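Superoxide dismutase (Porphyromonas gingivalis, PDB 1UES) converts superoxide radicals to oxygen and hydrogen peroxide by alternately reducing and oxidising a manganese or iron ion held in each subunit of a homodimer. Local coordinates at residues D13-V18 with T79-G84; D37-L42 with N66-T71; S121-L126 with L153-V158. The protein carries 1 engineered substitution. All blocks are in the same frame, centred on the assembly; numbering follows the deposited sequence.

Contact 1: residues D13-V18 with T79-G84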
loop_
_atom_site.group_PDB
_atom_site.type_symbol
_atom_site.label_atom_id
_atom_site.label_comp_id
_atom_site.label_asym_id
_atom_site.label_seq_id
_atom_site.Cartn_x
_atom_site.Cartn_y
_atom_site.Cartn_z
ATOM N N ASP A 13 12.407 21.183 -2.188
ATOM C CA ASP A 13 11.942 21.465 -0.834
ATOM C C ASP A 13 10.771 22.439 -0.851
ATOM O O ASP A 13 10.313 22.894 0.195
ATOM C CB ASP A 13 13.101 22.041 0.008
ATOM C CG ASP A 13 13.576 23.413 -0.486
ATOM O OD1 ASP A 13 13.280 23.787 -1.641
ATOM O OD2 ASP A 13 14.255 24.143 0.292
ATOM N N ALA A 14 10.266 22.749 -2.043
ATOM C CA ALA A 14 9.175 23.716 -2.179
ATOM C C ALA A 14 7.827 23.342 -1.541
ATOM O O ALA A 14 7.044 24.227 -1.219
ATOM C CB ALA A 14 8.972 24.059 -3.666
ATOM N N LEU A 15 7.554 22.043 -1.370
ATOM C CA LEU A 15 6.284 21.596 -0.777
ATOM C C LEU A 15 6.382 21.207 0.697
ATOM O O LEU A 15 5.390 20.784 1.294
ATOM C CB LEU A 15 5.682 20.416 -1.570
ATOM C CG LEU A 15 5.691 20.627 -3.093
ATOM C CD1 LEU A 15 5.157 19.377 -3.770
ATOM C CD2 LEU A 15 4.834 21.829 -3.497
ATOM N N ALA A 16 7.562 21.411 1.298
ATOM C CA ALA A 16 7.756 21.092 2.710
ATOM C C ALA A 16 6.882 22.088 3.476
ATOM O O ALA A 16 6.826 23.269 3.118
ATOM C CB ALA A 16 9.230 21.259 3.107
ATOM N N PRO A 17 6.272 21.650 4.587
ATOM C CA PRO A 17 6.329 20.326 5.215
ATOM C C PRO A 17 5.375 19.228 4.766
ATOM O O PRO A 17 5.538 18.066 5.183
ATOM C CB PRO A 17 6.041 20.643 6.657
ATOM C CG PRO A 17 4.974 21.670 6.545
ATOM C CD PRO A 17 5.420 22.551 5.381
ATOM N N VAL A 18 4.408 19.598 3.943
ATOM C CA VAL A 18 3.350 18.690 3.480
ATOM C C VAL A 18 3.913 17.491 2.703
ATOM O O VAL A 18 3.457 16.354 2.877
ATOM C CB VAL A 18 2.301 19.481 2.668
ATOM C CG1 VAL A 18 1.147 18.543 2.252
ATOM C CG2 VAL A 18 1.758 20.653 3.524
ATOM N N THR A 79 2.807 17.520 -10.696
ATOM C CA THR A 79 2.674 18.795 -11.397
ATOM C C THR A 79 1.536 19.692 -10.939
ATOM O O THR A 79 1.449 20.844 -11.374
ATOM C CB THR A 79 2.596 18.603 -12.926
ATOM O OG1 THR A 79 1.532 17.713 -13.275
ATOM C CG2 THR A 79 3.914 18.083 -13.431
ATOM N N GLN A 80 0.701 19.216 -10.027
ATOM C CA GLN A 80 -0.423 20.045 -9.624
ATOM C C GLN A 80 -0.156 20.865 -8.379
ATOM O O GLN A 80 -1.017 21.639 -7.971
ATOM C CB GLN A 80 -1.669 19.186 -9.396
ATOM C CG GLN A 80 -1.575 18.362 -8.113
ATOM C CD GLN A 80 -2.449 17.116 -8.062
ATOM O OE1 GLN A 80 -3.242 16.801 -8.965
ATOM N NE2 GLN A 80 -2.301 16.382 -6.973
ATOM N N PHE A 81 1.022 20.694 -7.802
ATOM C CA PHE A 81 1.392 21.391 -6.564
ATOM C C PHE A 81 2.357 22.542 -6.772
ATOM O O PHE A 81 3.187 22.501 -7.676
ATOM C CB PHE A 81 2.047 20.395 -5.577
ATOM C CG PHE A 81 1.170 19.247 -5.174
ATOM C CD1 PHE A 81 -0.140 19.451 -4.747
ATOM C CD2 PHE A 81 1.675 17.944 -5.176
ATOM C CE1 PHE A 81 -0.931 18.371 -4.323
ATOM C CE2 PHE A 81 0.894 16.866 -4.753
ATOM C CZ PHE A 81 -0.405 17.075 -4.328
ATOM N N ARG A 82 2.242 23.565 -5.918
ATOM C CA ARG A 82 3.130 24.710 -5.943
ATOM C C ARG A 82 3.119 25.384 -4.596
ATOM O O ARG A 82 2.145 25.283 -3.858
ATOM C CB ARG A 82 2.672 25.779 -6.958
ATOM C CG ARG A 82 2.765 25.375 -8.427
ATOM C CD ARG A 82 4.218 25.311 -8.894
ATOM N NE ARG A 82 4.297 25.240 -10.355
ATOM C CZ ARG A 82 3.872 24.204 -11.075
ATOM N NH1 ARG A 82 3.344 23.146 -10.467
ATOM N NH2 ARG A 82 3.960 24.235 -12.405
ATOM N N PRO A 83 4.236 26.028 -4.235
ATOM C CA PRO A 83 4.284 26.738 -2.958
ATOM C C PRO A 83 3.577 28.084 -3.208
ATOM O O PRO A 83 3.418 28.511 -4.363
ATOM C CB PRO A 83 5.774 26.925 -2.712
ATOM C CG PRO A 83 6.369 27.032 -4.088
ATOM C CD PRO A 83 5.522 26.103 -4.956
ATOM N N GLY A 84 3.157 28.742 -2.128
ATOM C CA GLY A 84 2.485 30.025 -2.236
ATOM C C GLY A 84 1.138 29.971 -2.918
ATOM O O GLY A 84 0.659 30.988 -3.449
#

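Contact 2: residues D37-L42 with N66-T71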
loop_
_atom_site.group_PDB
_atom_site.type_symbol
_atom_site.label_atom_id
_atom_site.label_comp_id
_atom_site.label_asym_id
_atom_site.label_seq_id
_atom_site.Cartn_x
_atom_site.Cartn_y
_atom_site.Cartn_z
ATOM N N ASP A 37 11.230 3.183 -15.219
ATOM C CA ASP A 37 12.176 2.162 -15.693
ATOM C C ASP A 37 11.479 0.826 -15.984
ATOM O O ASP A 37 11.711 0.185 -17.034
ATOM C CB ASP A 37 13.287 1.959 -14.665
ATOM C CG ASP A 37 14.242 3.140 -14.576
ATOM O OD1 ASP A 37 14.195 4.056 -15.450
ATOM O OD2 ASP A 37 15.039 3.163 -13.602
ATOM N N ASN A 38 10.598 0.400 -15.079
ATOM C CA ASN A 38 9.891 -0.855 -15.280
ATOM C C ASN A 38 8.966 -0.736 -16.475
ATOM O O ASN A 38 8.836 -1.668 -17.258
ATOM C CB ASN A 38 9.055 -1.209 -14.044
ATOM C CG ASN A 38 9.910 -1.643 -12.857
ATOM O OD1 ASN A 38 11.127 -1.891 -12.987
ATOM N ND2 ASN A 38 9.267 -1.745 -11.681
ATOM N N LEU A 39 8.319 0.418 -16.629
ATOM C CA LEU A 39 7.410 0.569 -17.747
ATOM C C LEU A 39 8.219 0.466 -19.042
ATOM O O LEU A 39 7.815 -0.225 -19.957
ATOM C CB LEU A 39 6.708 1.929 -17.682
ATOM C CG LEU A 39 5.896 2.276 -18.927
ATOM C CD1 LEU A 39 4.809 1.238 -19.110
ATOM C CD2 LEU A 39 5.312 3.684 -18.768
ATOM N N ASN A 40 9.371 1.132 -19.087
ATOM C CA ASN A 40 10.186 1.104 -20.300
ATOM C C ASN A 40 10.639 -0.309 -20.649
ATOM O O ASN A 40 10.767 -0.649 -21.818
ATOM C CB ASN A 40 11.396 2.029 -20.145
ATOM C CG ASN A 40 11.040 3.495 -20.375
ATOM O OD1 ASN A 40 10.114 3.816 -21.101
ATOM N ND2 ASN A 40 11.784 4.391 -19.730
ATOM N N LYS A 41 10.885 -1.143 -19.644
ATOM C CA LYS A 41 11.312 -2.505 -19.937
ATOM C C LYS A 41 10.162 -3.397 -20.365
ATOM O O LYS A 41 10.285 -4.211 -21.301
ATOM C CB LYS A 41 11.952 -3.161 -18.732
ATOM C CG LYS A 41 13.249 -2.557 -18.307
ATOM C CD LYS A 41 13.718 -3.292 -17.083
ATOM C CE LYS A 41 14.967 -2.702 -16.500
ATOM N NZ LYS A 41 15.246 -3.374 -15.206
ATOM N N LEU A 42 9.045 -3.276 -19.660
ATOM C CA LEU A 42 7.916 -4.125 -19.957
ATOM C C LEU A 42 7.209 -3.890 -21.274
ATOM O O LEU A 42 6.536 -4.804 -21.779
ATOM C CB LEU A 42 6.889 -4.077 -18.823
ATOM C CG LEU A 42 7.313 -4.551 -17.436
ATOM C CD1 LEU A 42 6.253 -4.086 -16.450
ATOM C CD2 LEU A 42 7.492 -6.057 -17.397
ATOM N N ASN A 66 0.106 -1.545 -14.373
ATOM C CA ASN A 66 0.523 -1.071 -13.044
ATOM C C ASN A 66 1.603 0.003 -13.131
ATOM O O ASN A 66 1.562 1.015 -12.399
ATOM C CB ASN A 66 1.007 -2.255 -12.172
ATOM C CG ASN A 66 -0.135 -3.174 -11.756
ATOM O OD1 ASN A 66 -1.296 -2.765 -11.776
ATOM N ND2 ASN A 66 0.189 -4.432 -11.386
ATOM N N ASN A 67 2.564 -0.169 -14.038
ATOM C CA ASN A 67 3.608 0.835 -14.121
ATOM C C ASN A 67 3.187 2.054 -14.912
ATOM O O ASN A 67 3.555 3.163 -14.571
ATOM C CB ASN A 67 4.892 0.222 -14.667
ATOM C CG ASN A 67 5.513 -0.737 -13.679
ATOM O OD1 ASN A 67 6.088 -0.306 -12.666
ATOM N ND2 ASN A 67 5.425 -2.037 -13.955
ATOM N N ALA A 68 2.354 1.845 -15.928
ATOM C CA ALA A 68 1.859 2.959 -16.748
ATOM C C ALA A 68 0.957 3.853 -15.889
ATOM O O ALA A 68 1.127 5.085 -15.862
ATOM C CB ALA A 68 1.045 2.409 -17.951
ATOM N N GLY A 69 -0.012 3.220 -15.213
ATOM C CA GLY A 69 -0.948 3.937 -14.372
ATOM C C GLY A 69 -0.200 4.713 -13.313
ATOM O O GLY A 69 -0.523 5.872 -13.094
ATOM N N GLN A 70 0.810 4.088 -12.700
ATOM C CA GLN A 70 1.589 4.783 -11.668
ATOM C C GLN A 70 2.364 5.951 -12.265
ATOM O O GLN A 70 2.444 7.017 -11.642
ATOM C CB GLN A 70 2.535 3.814 -10.952
ATOM C CG GLN A 70 1.831 2.924 -9.905
ATOM C CD GLN A 70 1.090 3.730 -8.819
ATOM O OE1 GLN A 70 0.002 4.255 -9.059
ATOM N NE2 GLN A 70 1.678 3.815 -7.632
ATOM N N THR A 71 2.927 5.780 -13.462
ATOM C CA THR A 71 3.659 6.874 -14.075
ATOM C C THR A 71 2.720 8.037 -14.338
ATOM O O THR A 71 2.995 9.161 -13.956
ATOM C CB THR A 71 4.359 6.445 -15.378
ATOM O OG1 THR A 71 5.294 5.424 -15.068
ATOM C CG2 THR A 71 5.127 7.583 -15.996
#

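Contact 3: residues S121-L126 with L153-V158. Engineered in segment 153-158: T155 (natural residue Gly). With MN (manganese (II) ion), chain E.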
loop_
_atom_site.group_PDB
_atom_site.type_symbol
_atom_site.label_atom_id
_atom_site.label_comp_id
_atom_site.label_asym_id
_atom_site.label_seq_id
_atom_site.Cartn_x
_atom_site.Cartn_y
_atom_site.Cartn_z
ATOM N N SER A 121 -3.426 0.531 -0.732
ATOM C CA SER A 121 -2.792 1.532 -1.595
ATOM C C SER A 121 -3.722 2.061 -2.669
ATOM O O SER A 121 -4.575 1.326 -3.179
ATOM C CB SER A 121 -1.556 0.925 -2.274
ATOM O OG SER A 121 -0.596 0.442 -1.338
ATOM N N GLY A 122 -3.559 3.328 -3.054
ATOM C CA GLY A 122 -4.390 3.839 -4.113
ATOM C C GLY A 122 -4.361 5.342 -4.236
ATOM O O GLY A 122 -3.462 6.003 -3.695
ATOM N N TRP A 123 -5.350 5.861 -4.954
ATOM C CA TRP A 123 -5.484 7.290 -5.239
ATOM C C TRP A 123 -6.919 7.755 -5.148
ATOM O O TRP A 123 -7.814 7.004 -5.517
ATOM C CB TRP A 123 -5.062 7.580 -6.674
ATOM C CG TRP A 123 -3.723 7.063 -7.033
ATOM C CD1 TRP A 123 -3.391 5.758 -7.309
ATOM C CD2 TRP A 123 -2.511 7.822 -7.144
ATOM N NE1 TRP A 123 -2.045 5.661 -7.582
ATOM C CE2 TRP A 123 -1.484 6.905 -7.488
ATOM C CE3 TRP A 123 -2.187 9.179 -6.991
ATOM C CZ2 TRP A 123 -0.154 7.307 -7.678
ATOM C CZ3 TRP A 123 -0.853 9.577 -7.181
ATOM C CH2 TRP A 123 0.137 8.637 -7.520
ATOM N N VAL A 124 -7.142 8.973 -4.648
ATOM C CA VAL A 124 -8.501 9.509 -4.668
ATOM C C VAL A 124 -8.375 10.546 -5.816
ATOM O O VAL A 124 -7.395 11.301 -5.898
ATOM C CB VAL A 124 -8.927 10.150 -3.320
ATOM C CG1 VAL A 124 -7.896 11.107 -2.832
ATOM C CG2 VAL A 124 -10.285 10.827 -3.480
ATOM N N TRP A 125 -9.328 10.503 -6.731
ATOM C CA TRP A 125 -9.314 11.368 -7.904
ATOM C C TRP A 125 -10.557 12.242 -8.041
ATOM O O TRP A 125 -11.664 11.809 -7.721
ATOM C CB TRP A 125 -9.219 10.476 -9.158
ATOM C CG TRP A 125 -7.824 10.206 -9.648
ATOM C CD1 TRP A 125 -7.112 9.032 -9.545
ATOM C CD2 TRP A 125 -6.981 11.129 -10.333
ATOM N NE1 TRP A 125 -5.862 9.187 -10.140
ATOM C CE2 TRP A 125 -5.760 10.462 -10.625
ATOM C CE3 TRP A 125 -7.134 12.461 -10.731
ATOM C CZ2 TRP A 125 -4.701 11.092 -11.296
ATOM C CZ3 TRP A 125 -6.078 13.092 -11.394
ATOM C CH2 TRP A 125 -4.875 12.406 -11.670
ATOM N N LEU A 126 -10.357 13.477 -8.485
ATOM C CA LEU A 126 -11.463 14.358 -8.806
ATOM C C LEU A 126 -11.394 14.233 -10.335
ATOM O O LEU A 126 -10.336 14.424 -10.931
ATOM C CB LEU A 126 -11.215 15.794 -8.385
ATOM C CG LEU A 126 -12.266 16.758 -8.958
ATOM C CD1 LEU A 126 -13.654 16.437 -8.378
ATOM C CD2 LEU A 126 -11.864 18.170 -8.655
ATOM N N LEU A 153 -8.514 15.400 -12.910
ATOM C CA LEU A 153 -8.250 16.785 -12.529
ATOM C C LEU A 153 -7.334 17.003 -11.347
ATOM O O LEU A 153 -6.404 17.796 -11.411
ATOM C CB LEU A 153 -9.557 17.525 -12.247
ATOM C CG LEU A 153 -10.674 17.333 -13.263
ATOM C CD1 LEU A 153 -11.878 18.141 -12.815
ATOM C CD2 LEU A 153 -10.205 17.819 -14.633
ATOM N N LEU A 154 -7.613 16.297 -10.255
ATOM C CA LEU A 154 -6.832 16.452 -9.050
ATOM C C LEU A 154 -6.734 15.103 -8.340
ATOM O O LEU A 154 -7.724 14.397 -8.218
ATOM C CB LEU A 154 -7.521 17.467 -8.121
ATOM C CG LEU A 154 -7.053 17.473 -6.670
ATOM C CD1 LEU A 154 -5.674 18.144 -6.612
ATOM C CD2 LEU A 154 -8.088 18.210 -5.764
ATOM N N THR A 155 -5.533 14.731 -7.908
ATOM C CA THR A 155 -5.429 13.463 -7.182
ATOM C C THR A 155 -4.616 13.548 -5.918
ATOM O O THR A 155 -3.644 14.300 -5.841
ATOM C CB THR A 155 -4.833 12.312 -8.067
ATOM O OG1 THR A 155 -4.970 11.069 -7.362
ATOM C CG2 THR A 155 -3.326 12.547 -8.391
ATOM N N PHE A 156 -5.023 12.774 -4.904
ATOM C CA PHE A 156 -4.253 12.676 -3.674
ATOM C C PHE A 156 -3.743 11.201 -3.666
ATOM O O PHE A 156 -4.517 10.276 -3.842
ATOM C CB PHE A 156 -5.109 12.907 -2.428
ATOM C CG PHE A 156 -5.493 14.352 -2.185
ATOM C CD1 PHE A 156 -5.030 15.370 -3.017
ATOM C CD2 PHE A 156 -6.321 14.676 -1.113
ATOM C CE1 PHE A 156 -5.384 16.718 -2.793
ATOM C CE2 PHE A 156 -6.686 16.011 -0.871
ATOM C CZ PHE A 156 -6.224 17.028 -1.703
ATOM N N ASP A 157 -2.436 11.020 -3.530
ATOM C CA ASP A 157 -1.833 9.692 -3.485
ATOM C C ASP A 157 -1.988 9.168 -2.061
ATOM O O ASP A 157 -1.522 9.830 -1.111
ATOM C CB ASP A 157 -0.363 9.867 -3.824
ATOM C CG ASP A 157 0.376 8.567 -4.011
ATOM O OD1 ASP A 157 -0.241 7.493 -3.881
ATOM O OD2 ASP A 157 1.596 8.698 -4.292
ATOM N N VAL A 158 -2.634 8.006 -1.893
ATOM C CA VAL A 158 -2.760 7.462 -0.551
ATOM C C VAL A 158 -1.955 6.203 -0.360
ATOM O O VAL A 158 -2.167 5.442 0.588
ATOM C CB VAL A 158 -4.237 7.335 -0.051
ATOM C CG1 VAL A 158 -4.886 8.740 -0.074
ATOM C CG2 VAL A 158 -5.035 6.358 -0.921
HETATM MN MN MN E . 3.149 7.531 -5.000
HETATM O O HOH W 1 1.570 6.029 -5.516
#

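Contact 1: residues D13-V18 with T79-G84
The two loops at one end of the alpha-hairpin domain meet here, through L15 and A14 on the approach to helix 21-42 and F81 and P83 just beyond helix 62-79. This is a small apolar contact between two loops: with 188 Å² buried in all, it illustrates how irregular chain can be joined by a few well-placed carbons. L15 is its main piece. CG stands anti to the carbonyl carbon (chi1 -46°), and the fork of the side chain is thereby brought against F81 CB. L15 CD1 lies 3.7 Å from F81 CB, and the second methyl, L15 CD2, is almost as near to that same carbon. L15 CD1 also brushes the ring obliquely, 4.0 Å from F81 CD2, and the two side chains cross at about a right angle. The F81 ring itself runs on away from the loop, into edge-to-face contact with Y77 and against L178 of helix 171-178; one of its faces is covered near the rim by CG of Q80. A14 supplies the outer part. Sitting in a type I turn from D13 to A16, it sets its methyl 4.0 Å from P83 CG, while the A14 O carbonyl abuts P83 CB at 3.3 Å. The polar bonds of R82 lie within segment 79-84. R82 turns its CB away from L15 and curls back along its own chain, where a single nitrogen serves two carbonyls. R82 NH1 donates to T79 O at 3.1 Å. It also donates to F81 O, 2.9 Å from R82 NH1; F81 O lies in the guanidinium plane, while the donor stands above the plane of the F81 carbonyl.

Contact 2: residues D37-L42 with N66-T71
N67 and L39 carry this crossing of the two long helices of the alpha-hairpin domain, which run in roughly opposed directions at 138° with the axes of the short segments 8.7 Å apart. Their backbones come closest at these same two residues, and N67 CB and L39 CB face each other at 3.9 Å. Beyond CB the two side chains do different work. The amide of N67 swings across the outer part of the interface: N67 OD1 rests 3.4 Å from N38 CB, and N67 ND2 is 3.3 Å from the L42 CD1 methyl. The N38 and N67 amide planes are 83° apart, nearly perpendicular, and they meet by packing rather than by pairing. The polar partner of N67 ND2 is instead the carbonyl of G63, one turn back on its own helix. L39 fills the inner part. Its CG is anti to the backbone N (chi1 171°), which carries both methyls across to the neighbouring helix. There L39 CD1 meets A68 CB at 4.1 Å, while CD2 reaches toward T71. L53 of helix 53-59 touches both L39 and T71, and I56 and V57 of that helix pack on A68, so a third helix closes over this apolar end. Elsewhere on helix 62-79, N66 and Q70 pack against F119 of the second subunit. T71 OG1, which is 4.1 Å from L39 CD2, donates to N67 O at 2.9 Å. The same carbonyl accepts the regular helical bond from T71 N, and the two donors, T71 N and T71 OG1, approach N67 O from opposite faces of its plane.

Contact 3: residues S121-L126 with L153-V158
W123 has the D157 carboxylate stacked over one face, the two planes only 9° apart, and T155 OG1 at its edge, 3.4 Å from W123 CE3. T155, an engineered residue, lies over the six-membered ring of W125, though its CB is modelled too close to the ring for the contact to be trusted in detail. D157 OD2 binds manganese at 2.1 Å; H27, H74, H161 and a water complete the site, while D157 OD1 accepts from W159 N and, weakly, from that water. Beneath these groups runs an antiparallel ladder. V124 O takes two donors, F156 N at 3.0 Å and T155 OG1 at 2.8 Å, the hydroxyl arriving from above the carbonyl plane. A classic beta bulge follows, with L153 and L154 both opposite L126: L153 N bonds L126 O at 2.9 Å, L154 N only weakly. The indole nitrogens point to helix 62-79, W123 NE1 to Q70 and W125 NE1 to N73. The other face, with V124, L126 and F156, packs on helix 104-116, and F156 also on helix 171-178. Strand 122-128 is the middle one of the sheet, flanked by 151-157 and 134-140.

How the contacts relate
The three contacts differ in chemistry as well as in depth. Contact 3 is wholly buried near the centre of the chain and combines a backbone ladder, stacked flat groups and a metal ligand. Contact 2 is buried and contact 1 only partly so, though both lie farther from the chain centre and join their segments by packing alone. They involve the same helix pair, 21-42 and 62-79: contact 2 pairs their bodies, contact 1 the chain before the first and after the second. Each also reaches the C-terminal domain through one glutamine amide, Q80 NE2 to T155 O at 2.7 Å and Q70 OE1 to W123 NE1 at 2.9 Å, both probable hydrogen bonds.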